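Local coordinates for protein helix-turn-helix transcriptional regulator (Pseudomonas aeruginosa, PDB 5XHX) that probably binds DNA to regulate transcription as a LuxR-family regulator, and is represented here by its N-terminal ligand-binding domain, at residues Q38-V42 and Q155-F159; I49-S53 and F87-R92; G97-L102 and T126-N132. All blocks are in the same frame, centred on the assembly; numbering follows the deposited sequence.

Contact 1. Residues Q38-V42 and Q155-F159; sequences QFAPV and QIALF
F39, Q155 and L158 carry most of this small contact, in which the loop Q38-V42 lies against one side of the helical segment Q155-F159. F39 sits in the bridge region (-103/-8), A40 is fully extended (-159/160), and P41 is the centre of an inverse gamma turn, closed by a weak hydrogen bond of 2.9 Å from V42 N to A40 O. The nearest backbones are those of A40 and Q155, with their CA atoms 5.9 Å apart. The m rotamer of F39 brings CD1 to 3.6 Å from CD1 of L158. Q155, with chi1 m and chi2 p, lays its CG 3.8 Å from A40 CB and 4.1 Å from P41 CD. Its amide end joins the loop through a water that donates to F39 O (2.5 Å) and accepts from Q155 NE2 (3.0 Å), while OE1 takes the backbone NH of G152. A40 CB also rests 3.6 Å from F159 CZ. With no direct hydrogen bond between the segments, the contact is apolar packing with one water bridge. It fastens the connection between helix 28-36 and strand 44-50 to the start of helix 153-173, whose F159 continues inward onto L99 and V129 of the sheet.

Contact 2. Residues I49-S53 and F87-R92; sequences IFSDS and FYQVSR
In the alpha-beta-alpha sandwich of this LuxR-type ligand-binding domain, helix 86-92 packs across the central antiparallel sheet, and here nearly its whole length meets the end of strand 44-50 and the turn that follows. In relatives that bind acyl-homoserine lactones the autoinducer lies between the sheet and helices. F50, still in the strand (-86/153), points toward the helix with chi1 m. Y88 CA lies over its ring, 3.8 Å from the centroid and 17° off the normal, as a CH-pi contact. The Y88 side chain (chi1 t) turns its edge to the F50 face in a T-shaped pair, centroids 5.5 Å apart and planes at 75°, with F50 CD1 and Y88 CD1 3.8 Å apart. The CA atoms of F50 and Y88 are 6.5 Å apart, those of S51 and R92 8.0 Å.

Beyond the strand the chain makes an ST turn, S53 N donating to S51 OG at 3.0 Å; D52 within it starts away from the helix, but chi1 m swings its carboxylate back to R92. The arginine folds back through m, m and p torsions, its NE donating to S91 OG (3.1 Å), and S91 OG in turn donates to Y88 O (2.6 Å). NH1 also donates to the carbonyl of E138, so the guanidinium joins the helix to the loop before strand 140-147. One water donates to S51 O (2.9 Å) and lies 3.0 Å from Y88 OH, to which it is hydrogen-bonded. Near the surface, R92 NH1 closes a salt bridge to D52 OD1 at 3.2 Å, with an N-H...O angle of 140°.

Contact 3. Residues G97-L102 and T126-N132; sequences GGLFHL and TDEVQYN
A very short, nearly linear hydrogen bond, H101 NE2 to D127 OD2 at 2.6 Å and 174°, ties two strands together diagonally, because the register neighbour of H101 is V129. The strands 98-101 and 127-132 are antiparallel (168°), with axes 4.8 Å apart. G98 with N132 and F100 with Q130 are hydrogen-bonded pairs: G98 N to N132 O is 3.1 Å, N132 N to G98 O 2.8 Å, F100 N to Q130 O 3.0 Å and Q130 N to F100 O 2.9 Å. L99 with Y131 and H101 with V129 are the non-hydrogen-bonded pairs between and beyond them, and L102 N to E128 O (3.0 Å) extends the pairing.

The strand is entered through two glycines whose conformations suit no side chain. G97 (73/-165) sits where a CB would fall 2.5 Å from N132 O, and the angles of G98 (140/-154) would jam a CB against the preceding carbonyl.

L99, H101, V129 and Y131 share the face turned to helix 153-173. There L99, with chi1 t and chi2 p, sets CD1 3.8 Å from the centroid of the Y131 ring, a CH-pi contact 7° off the normal. F100, Q130 and N132 occupy the other face, where Q130 NE2 donates to N132 OD1 (2.7 Å) and F100 packs on V90 of helix 86-92. T126 and D127 both face S147 in a classic beta bulge.

D127 OD2 also accepts from F151 N, so this buried carboxylate is satisfied from two sides, and it joins the edge strand to the loop before helix 153-173.

In the fold
The three contacts are arranged about one antiparallel sheet. Contact 3 pairs its edge strand 98-101 with strand 127-134. Contacts 1 and 2 lie on opposite sides of the chain's centre, their centres 24 Å apart, and each touches contact 3, whose centre is 11 Å from that of contact 1 and 13 Å from that of contact 2. F159 and I156 of contact 1 pack on L99, H101 and V129, whereas F87 and V90 of contact 2 meet E128, Q130 and F100. Along the chain contact 2 closes before contact 3 opens, and contact 1 encloses both. Sequence-distant helices thereby sandwich the sheet to form one compact domain.

Contact 1. Residues Q38-V42 and Q155-F159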
loop_
_atom_site.group_PDB
_atom_site.type_symbol
_atom_site.label_atom_id
_atom_site.label_comp_id
_atom_site.label_asym_id
_atom_site.label_seq_id
_atom_site.Cartn_x
_atom_site.Cartn_y
_atom_site.Cartn_z
ATOM N N GLN A 38 3.657 6.311 16.223
ATOM C CA GLN A 38 4.834 7.171 16.205
ATOM C C GLN A 38 4.459 8.641 16.292
ATOM O O GLN A 38 5.295 9.461 16.684
ATOM C CB GLN A 38 5.664 6.905 14.947
ATOM C CG GLN A 38 6.245 5.497 14.898
ATOM C CD GLN A 38 6.860 5.157 13.554
ATOM O OE1 GLN A 38 7.226 6.047 12.781
ATOM N NE2 GLN A 38 6.959 3.858 13.257
ATOM N N PHE A 39 3.218 8.990 15.956
ATOM C CA PHE A 39 2.752 10.371 15.994
ATOM C C PHE A 39 1.872 10.682 17.199
ATOM O O PHE A 39 1.527 11.850 17.404
ATOM C CB PHE A 39 1.955 10.706 14.718
ATOM C CG PHE A 39 2.627 10.287 13.436
ATOM C CD1 PHE A 39 3.426 11.182 12.727
ATOM C CD2 PHE A 39 2.451 9.005 12.925
ATOM C CE1 PHE A 39 4.043 10.802 11.534
ATOM C CE2 PHE A 39 3.066 8.616 11.736
ATOM C CZ PHE A 39 3.863 9.515 11.039
ATOM N N ALA A 40 1.482 9.684 17.988
ATOM C CA ALA A 40 0.443 9.890 18.987
ATOM C C ALA A 40 0.565 8.810 20.048
ATOM O O ALA A 40 1.150 7.751 19.796
ATOM C CB ALA A 40 -0.955 9.861 18.341
ATOM N N PRO A 41 -0.031 9.046 21.307
ATOM C CA PRO A 41 0.031 8.030 22.383
ATOM C C PRO A 41 -1.008 6.927 22.222
ATOM O O PRO A 41 -1.976 6.806 22.980
ATOM C CB PRO A 41 -0.206 8.874 23.637
ATOM C CG PRO A 41 -1.121 9.947 23.170
ATOM C CD PRO A 41 -0.626 10.308 21.787
ATOM N N VAL A 42 -0.796 6.076 21.224
ATOM C CA VAL A 42 -1.632 4.898 21.018
ATOM C C VAL A 42 -1.211 3.831 22.028
ATOM O O VAL A 42 -0.121 3.269 21.932
ATOM C CB VAL A 42 -1.513 4.377 19.583
ATOM C CG1 VAL A 42 -2.315 3.081 19.420
ATOM C CG2 VAL A 42 -1.944 5.462 18.575
ATOM N N GLN A 155 -2.702 15.895 17.650
ATOM C CA GLN A 155 -2.821 14.495 17.246
ATOM C C GLN A 155 -3.976 14.292 16.265
ATOM O O GLN A 155 -3.828 13.577 15.264
ATOM C CB GLN A 155 -2.998 13.603 18.481
ATOM C CG GLN A 155 -1.745 13.442 19.347
ATOM C CD GLN A 155 -1.420 14.692 20.147
ATOM O OE1 GLN A 155 -2.308 15.338 20.712
ATOM N NE2 GLN A 155 -0.144 15.051 20.181
ATOM N N ILE A 156 -5.140 14.888 16.541
ATOM C CA ILE A 156 -6.265 14.775 15.608
ATOM C C ILE A 156 -5.873 15.338 14.244
ATOM O O ILE A 156 -6.144 14.737 13.197
ATOM C CB ILE A 156 -7.512 15.488 16.155
ATOM C CG1 ILE A 156 -7.931 14.920 17.519
ATOM C CG2 ILE A 156 -8.652 15.371 15.146
ATOM C CD1 ILE A 156 -8.192 13.446 17.516
ATOM N N ALA A 157 -5.220 16.502 14.244
ATOM C CA ALA A 157 -4.726 17.089 13.002
ATOM C C ALA A 157 -3.839 16.106 12.241
ATOM O O ALA A 157 -4.001 15.910 11.031
ATOM C CB ALA A 157 -3.964 18.386 13.318
ATOM N N LEU A 158 -2.898 15.468 12.943
ATOM C CA LEU A 158 -2.048 14.460 12.308
ATOM C C LEU A 158 -2.863 13.310 11.725
ATOM O O LEU A 158 -2.630 12.877 10.585
ATOM C CB LEU A 158 -1.042 13.913 13.326
ATOM C CG LEU A 158 0.380 14.449 13.216
ATOM C CD1 LEU A 158 1.039 13.824 11.987
ATOM C CD2 LEU A 158 0.371 15.966 13.113
ATOM N N PHE A 159 -3.784 12.759 12.522
ATOM C CA PHE A 159 -4.626 11.667 12.032
ATOM C C PHE A 159 -5.346 12.056 10.741
ATOM O O PHE A 159 -5.492 11.231 9.832
ATOM C CB PHE A 159 -5.636 11.272 13.110
ATOM C CG PHE A 159 -5.038 10.539 14.276
ATOM C CD1 PHE A 159 -4.080 9.551 14.083
ATOM C CD2 PHE A 159 -5.448 10.830 15.575
ATOM C CE1 PHE A 159 -3.532 8.855 15.178
ATOM C CE2 PHE A 159 -4.912 10.145 16.668
ATOM C CZ PHE A 159 -3.953 9.152 16.466
HETATM O O HOH W 1 1.870 14.180 18.187
#

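Contact 2. Residues I49-S53 and F87-R92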
loop_
_atom_site.group_PDB
_atom_site.type_symbol
_atom_site.label_atom_id
_atom_site.label_comp_id
_atom_site.label_asym_id
_atom_site.label_seq_id
_atom_site.Cartn_x
_atom_site.Cartn_y
_atom_site.Cartn_z
ATOM N N ILE A 49 -15.081 -5.023 12.102
ATOM C CA ILE A 49 -16.112 -4.650 11.146
ATOM C C ILE A 49 -17.449 -4.611 11.873
ATOM O O ILE A 49 -17.890 -5.626 12.429
ATOM C CB ILE A 49 -16.152 -5.609 9.947
ATOM C CG1 ILE A 49 -14.790 -5.594 9.223
ATOM C CG2 ILE A 49 -17.295 -5.240 9.012
ATOM C CD1 ILE A 49 -14.659 -6.681 8.118
ATOM N N PHE A 50 -18.064 -3.430 11.903
ATOM C CA PHE A 50 -19.423 -3.262 12.387
ATOM C C PHE A 50 -20.408 -3.528 11.247
ATOM O O PHE A 50 -20.092 -3.339 10.064
ATOM C CB PHE A 50 -19.642 -1.841 12.918
ATOM C CG PHE A 50 -18.891 -1.519 14.184
ATOM C CD1 PHE A 50 -18.904 -2.381 15.266
ATOM C CD2 PHE A 50 -18.190 -0.319 14.296
ATOM C CE1 PHE A 50 -18.232 -2.052 16.452
ATOM C CE2 PHE A 50 -17.511 0.016 15.467
ATOM C CZ PHE A 50 -17.535 -0.837 16.554
ATOM N N SER A 51 -21.613 -3.948 11.613
ATOM C CA SER A 51 -22.661 -4.237 10.644
ATOM C C SER A 51 -23.991 -4.268 11.386
ATOM O O SER A 51 -24.086 -3.834 12.539
ATOM C CB SER A 51 -22.392 -5.559 9.920
ATOM O OG SER A 51 -22.657 -6.663 10.778
ATOM N N ASP A 52 -25.021 -4.796 10.726
ATOM C CA ASP A 52 -26.301 -5.006 11.394
ATOM C C ASP A 52 -26.333 -6.299 12.204
ATOM O O ASP A 52 -27.351 -6.579 12.840
ATOM C CB ASP A 52 -27.449 -4.989 10.379
ATOM C CG ASP A 52 -27.705 -3.607 9.804
ATOM O OD1 ASP A 52 -27.260 -2.595 10.400
ATOM O OD2 ASP A 52 -28.357 -3.528 8.746
ATOM N N SER A 53 -25.254 -7.086 12.204
ATOM C CA SER A 53 -25.134 -8.191 13.150
ATOM C C SER A 53 -23.954 -7.986 14.102
ATOM O O SER A 53 -23.487 -6.856 14.277
ATOM C CB SER A 53 -25.025 -9.527 12.403
ATOM O OG SER A 53 -23.938 -9.534 11.489
ATOM N N PHE A 87 -18.803 4.276 19.182
ATOM C CA PHE A 87 -18.194 4.124 17.865
ATOM C C PHE A 87 -18.984 3.171 16.974
ATOM O O PHE A 87 -18.949 3.312 15.743
ATOM C CB PHE A 87 -16.744 3.668 18.012
ATOM C CG PHE A 87 -15.833 4.774 18.474
ATOM C CD1 PHE A 87 -15.333 5.690 17.556
ATOM C CD2 PHE A 87 -15.521 4.934 19.821
ATOM C CE1 PHE A 87 -14.498 6.731 17.971
ATOM C CE2 PHE A 87 -14.691 5.995 20.245
ATOM C CZ PHE A 87 -14.184 6.881 19.313
ATOM N N TYR A 88 -19.714 2.213 17.558
ATOM C CA TYR A 88 -20.641 1.433 16.737
ATOM C C TYR A 88 -21.796 2.303 16.265
ATOM O O TYR A 88 -22.184 2.257 15.096
ATOM C CB TYR A 88 -21.182 0.226 17.496
ATOM C CG TYR A 88 -22.452 -0.304 16.846
ATOM C CD1 TYR A 88 -22.390 -1.012 15.644
ATOM C CD2 TYR A 88 -23.698 -0.053 17.395
ATOM C CE1 TYR A 88 -23.535 -1.495 15.031
ATOM C CE2 TYR A 88 -24.877 -0.540 16.778
ATOM C CZ TYR A 88 -24.772 -1.257 15.593
ATOM O OH TYR A 88 -25.881 -1.745 14.950
ATOM N N GLN A 89 -22.360 3.104 17.166
ATOM C CA GLN A 89 -23.521 3.908 16.805
ATOM C C GLN A 89 -23.183 4.923 15.709
ATOM O O GLN A 89 -23.991 5.161 14.804
ATOM C CB GLN A 89 -24.077 4.605 18.053
ATOM C CG GLN A 89 -24.740 3.641 19.076
ATOM C CD GLN A 89 -26.017 2.931 18.554
ATOM O OE1 GLN A 89 -26.640 3.364 17.576
ATOM N NE2 GLN A 89 -26.417 1.841 19.234
ATOM N N VAL A 90 -21.990 5.526 15.771
ATOM C CA VAL A 90 -21.600 6.478 14.730
ATOM C C VAL A 90 -21.425 5.766 13.385
ATOM O O VAL A 90 -21.670 6.358 12.321
ATOM C CB VAL A 90 -20.336 7.256 15.170
ATOM C CG1 VAL A 90 -19.069 6.508 14.773
ATOM C CG2 VAL A 90 -20.326 8.687 14.612
ATOM N N SER A 91 -21.044 4.485 13.393
ATOM C CA SER A 91 -20.965 3.751 12.137
ATOM C C SER A 91 -22.342 3.562 11.502
ATOM O O SER A 91 -22.442 3.415 10.283
ATOM C CB SER A 91 -20.288 2.394 12.347
ATOM O OG SER A 91 -21.190 1.411 12.843
ATOM N N ARG A 92 -23.410 3.560 12.298
ATOM C CA ARG A 92 -24.753 3.443 11.736
ATOM C C ARG A 92 -25.293 4.790 11.287
ATOM O O ARG A 92 -26.068 4.853 10.329
ATOM C CB ARG A 92 -25.716 2.825 12.764
ATOM C CG ARG A 92 -25.288 1.458 13.312
ATOM C CD ARG A 92 -25.164 0.394 12.214
ATOM N NE ARG A 92 -23.823 0.357 11.610
ATOM C CZ ARG A 92 -23.499 -0.372 10.544
ATOM N NH1 ARG A 92 -24.429 -1.128 9.949
ATOM N NH2 ARG A 92 -22.250 -0.345 10.064
HETATM O O HOH W 2 -25.619 -4.717 14.881
#

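Contact 3. Residues G97-L102 and T126-N132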
loop_
_atom_site.group_PDB
_atom_site.type_symbol
_atom_site.label_atom_id
_atom_site.label_comp_id
_atom_site.label_asym_id
_atom_site.label_seq_id
_atom_site.Cartn_x
_atom_site.Cartn_y
_atom_site.Cartn_z
ATOM N N GLY A 97 -18.505 7.440 6.766
ATOM C CA GLY A 97 -17.274 7.128 7.458
ATOM C C GLY A 97 -16.479 8.393 7.779
ATOM O O GLY A 97 -16.961 9.511 7.703
ATOM N N GLY A 98 -15.219 8.183 8.134
ATOM C CA GLY A 98 -14.379 9.305 8.482
ATOM C C GLY A 98 -13.481 9.020 9.661
ATOM O O GLY A 98 -13.115 7.863 9.909
ATOM N N LEU A 99 -13.101 10.078 10.377
ATOM C CA LEU A 99 -12.228 9.989 11.540
ATOM C C LEU A 99 -13.001 10.539 12.724
ATOM O O LEU A 99 -13.424 11.693 12.693
ATOM C CB LEU A 99 -10.931 10.783 11.339
ATOM C CG LEU A 99 -10.017 10.810 12.564
ATOM C CD1 LEU A 99 -9.432 9.392 12.887
ATOM C CD2 LEU A 99 -8.921 11.830 12.339
ATOM N N PHE A 100 -13.175 9.730 13.764
ATOM C CA PHE A 100 -14.023 10.117 14.877
ATOM C C PHE A 100 -13.229 10.127 16.178
ATOM O O PHE A 100 -12.436 9.225 16.435
ATOM C CB PHE A 100 -15.251 9.183 14.965
ATOM C CG PHE A 100 -16.183 9.306 13.777
ATOM C CD1 PHE A 100 -17.086 10.361 13.686
ATOM C CD2 PHE A 100 -16.126 8.395 12.745
ATOM C CE1 PHE A 100 -17.933 10.483 12.581
ATOM C CE2 PHE A 100 -16.970 8.510 11.636
ATOM C CZ PHE A 100 -17.874 9.542 11.560
ATOM N N HIS A 101 -13.466 11.155 16.987
ATOM C CA HIS A 101 -12.854 11.335 18.299
ATOM C C HIS A 101 -13.938 11.188 19.364
ATOM O O HIS A 101 -15.012 11.787 19.247
ATOM C CB HIS A 101 -12.184 12.715 18.394
ATOM C CG HIS A 101 -11.298 12.890 19.593
ATOM N ND1 HIS A 101 -10.850 14.126 20.009
ATOM C CD2 HIS A 101 -10.770 11.989 20.460
ATOM C CE1 HIS A 101 -10.094 13.982 21.082
ATOM N NE2 HIS A 101 -10.027 12.696 21.376
ATOM N N LEU A 102 -13.645 10.392 20.394
ATOM C CA LEU A 102 -14.616 10.009 21.421
ATOM C C LEU A 102 -15.515 11.158 21.889
ATOM O O LEU A 102 -16.748 11.064 21.825
ATOM C CB LEU A 102 -13.868 9.408 22.618
ATOM C CG LEU A 102 -14.781 9.018 23.789
ATOM C CD1 LEU A 102 -15.712 7.851 23.370
ATOM C CD2 LEU A 102 -13.962 8.652 25.011
ATOM N N THR A 126 -8.930 5.738 28.511
ATOM C CA THR A 126 -9.218 7.170 28.613
ATOM C C THR A 126 -9.803 7.808 27.353
ATOM O O THR A 126 -10.884 8.401 27.419
ATOM C CB THR A 126 -7.957 7.944 29.025
ATOM O OG1 THR A 126 -7.556 7.540 30.341
ATOM C CG2 THR A 126 -8.228 9.430 29.034
ATOM N N ASP A 127 -9.097 7.739 26.218
ATOM C CA ASP A 127 -9.545 8.403 24.997
ATOM C C ASP A 127 -9.481 7.430 23.832
ATOM O O ASP A 127 -8.797 6.408 23.884
ATOM C CB ASP A 127 -8.699 9.658 24.687
ATOM C CG ASP A 127 -9.436 10.673 23.811
ATOM O OD1 ASP A 127 -10.629 10.463 23.457
ATOM O OD2 ASP A 127 -8.818 11.699 23.482
ATOM N N GLU A 128 -10.198 7.765 22.763
ATOM C CA GLU A 128 -10.267 6.874 21.618
ATOM C C GLU A 128 -10.461 7.692 20.352
ATOM O O GLU A 128 -11.188 8.689 20.359
ATOM C CB GLU A 128 -11.422 5.867 21.758
ATOM C CG GLU A 128 -11.302 4.659 20.844
ATOM C CD GLU A 128 -12.462 3.667 20.997
ATOM O OE1 GLU A 128 -12.650 2.801 20.095
ATOM O OE2 GLU A 128 -13.193 3.770 22.006
ATOM N N VAL A 129 -9.837 7.243 19.261
ATOM C CA VAL A 129 -10.223 7.685 17.927
ATOM C C VAL A 129 -10.434 6.443 17.090
ATOM O O VAL A 129 -9.941 5.365 17.407
ATOM C CB VAL A 129 -9.185 8.602 17.238
ATOM C CG1 VAL A 129 -8.931 9.839 18.057
ATOM C CG2 VAL A 129 -7.879 7.821 16.975
ATOM N N GLN A 130 -11.141 6.618 15.983
ATOM C CA GLN A 130 -11.409 5.507 15.089
ATOM C C GLN A 130 -11.425 6.016 13.654
ATOM O O GLN A 130 -12.089 7.013 13.361
ATOM C CB GLN A 130 -12.754 4.866 15.456
ATOM C CG GLN A 130 -13.051 3.544 14.829
ATOM C CD GLN A 130 -14.341 2.961 15.377
ATOM O OE1 GLN A 130 -14.330 2.169 16.319
ATOM N NE2 GLN A 130 -15.450 3.403 14.830
ATOM N N TYR A 131 -10.736 5.307 12.764
ATOM C CA TYR A 131 -10.967 5.448 11.328
ATOM C C TYR A 131 -12.093 4.508 10.907
ATOM O O TYR A 131 -12.017 3.307 11.174
ATOM C CB TYR A 131 -9.707 5.104 10.530
ATOM C CG TYR A 131 -8.555 6.097 10.642
ATOM C CD1 TYR A 131 -8.469 7.206 9.792
ATOM C CD2 TYR A 131 -7.546 5.902 11.572
ATOM C CE1 TYR A 131 -7.387 8.096 9.881
ATOM C CE2 TYR A 131 -6.473 6.765 11.665
ATOM C CZ TYR A 131 -6.396 7.855 10.820
ATOM O OH TYR A 131 -5.328 8.696 10.925
ATOM N N ASN A 132 -13.117 5.053 10.237
ATOM C CA ASN A 132 -14.286 4.301 9.765
ATOM C C ASN A 132 -14.260 4.240 8.249
ATOM O O ASN A 132 -14.284 5.290 7.596
ATOM C CB ASN A 132 -15.604 4.959 10.174
ATOM C CG ASN A 132 -15.958 4.733 11.603
ATOM O OD1 ASN A 132 -15.082 4.562 12.443
ATOM N ND2 ASN A 132 -17.264 4.699 11.891
#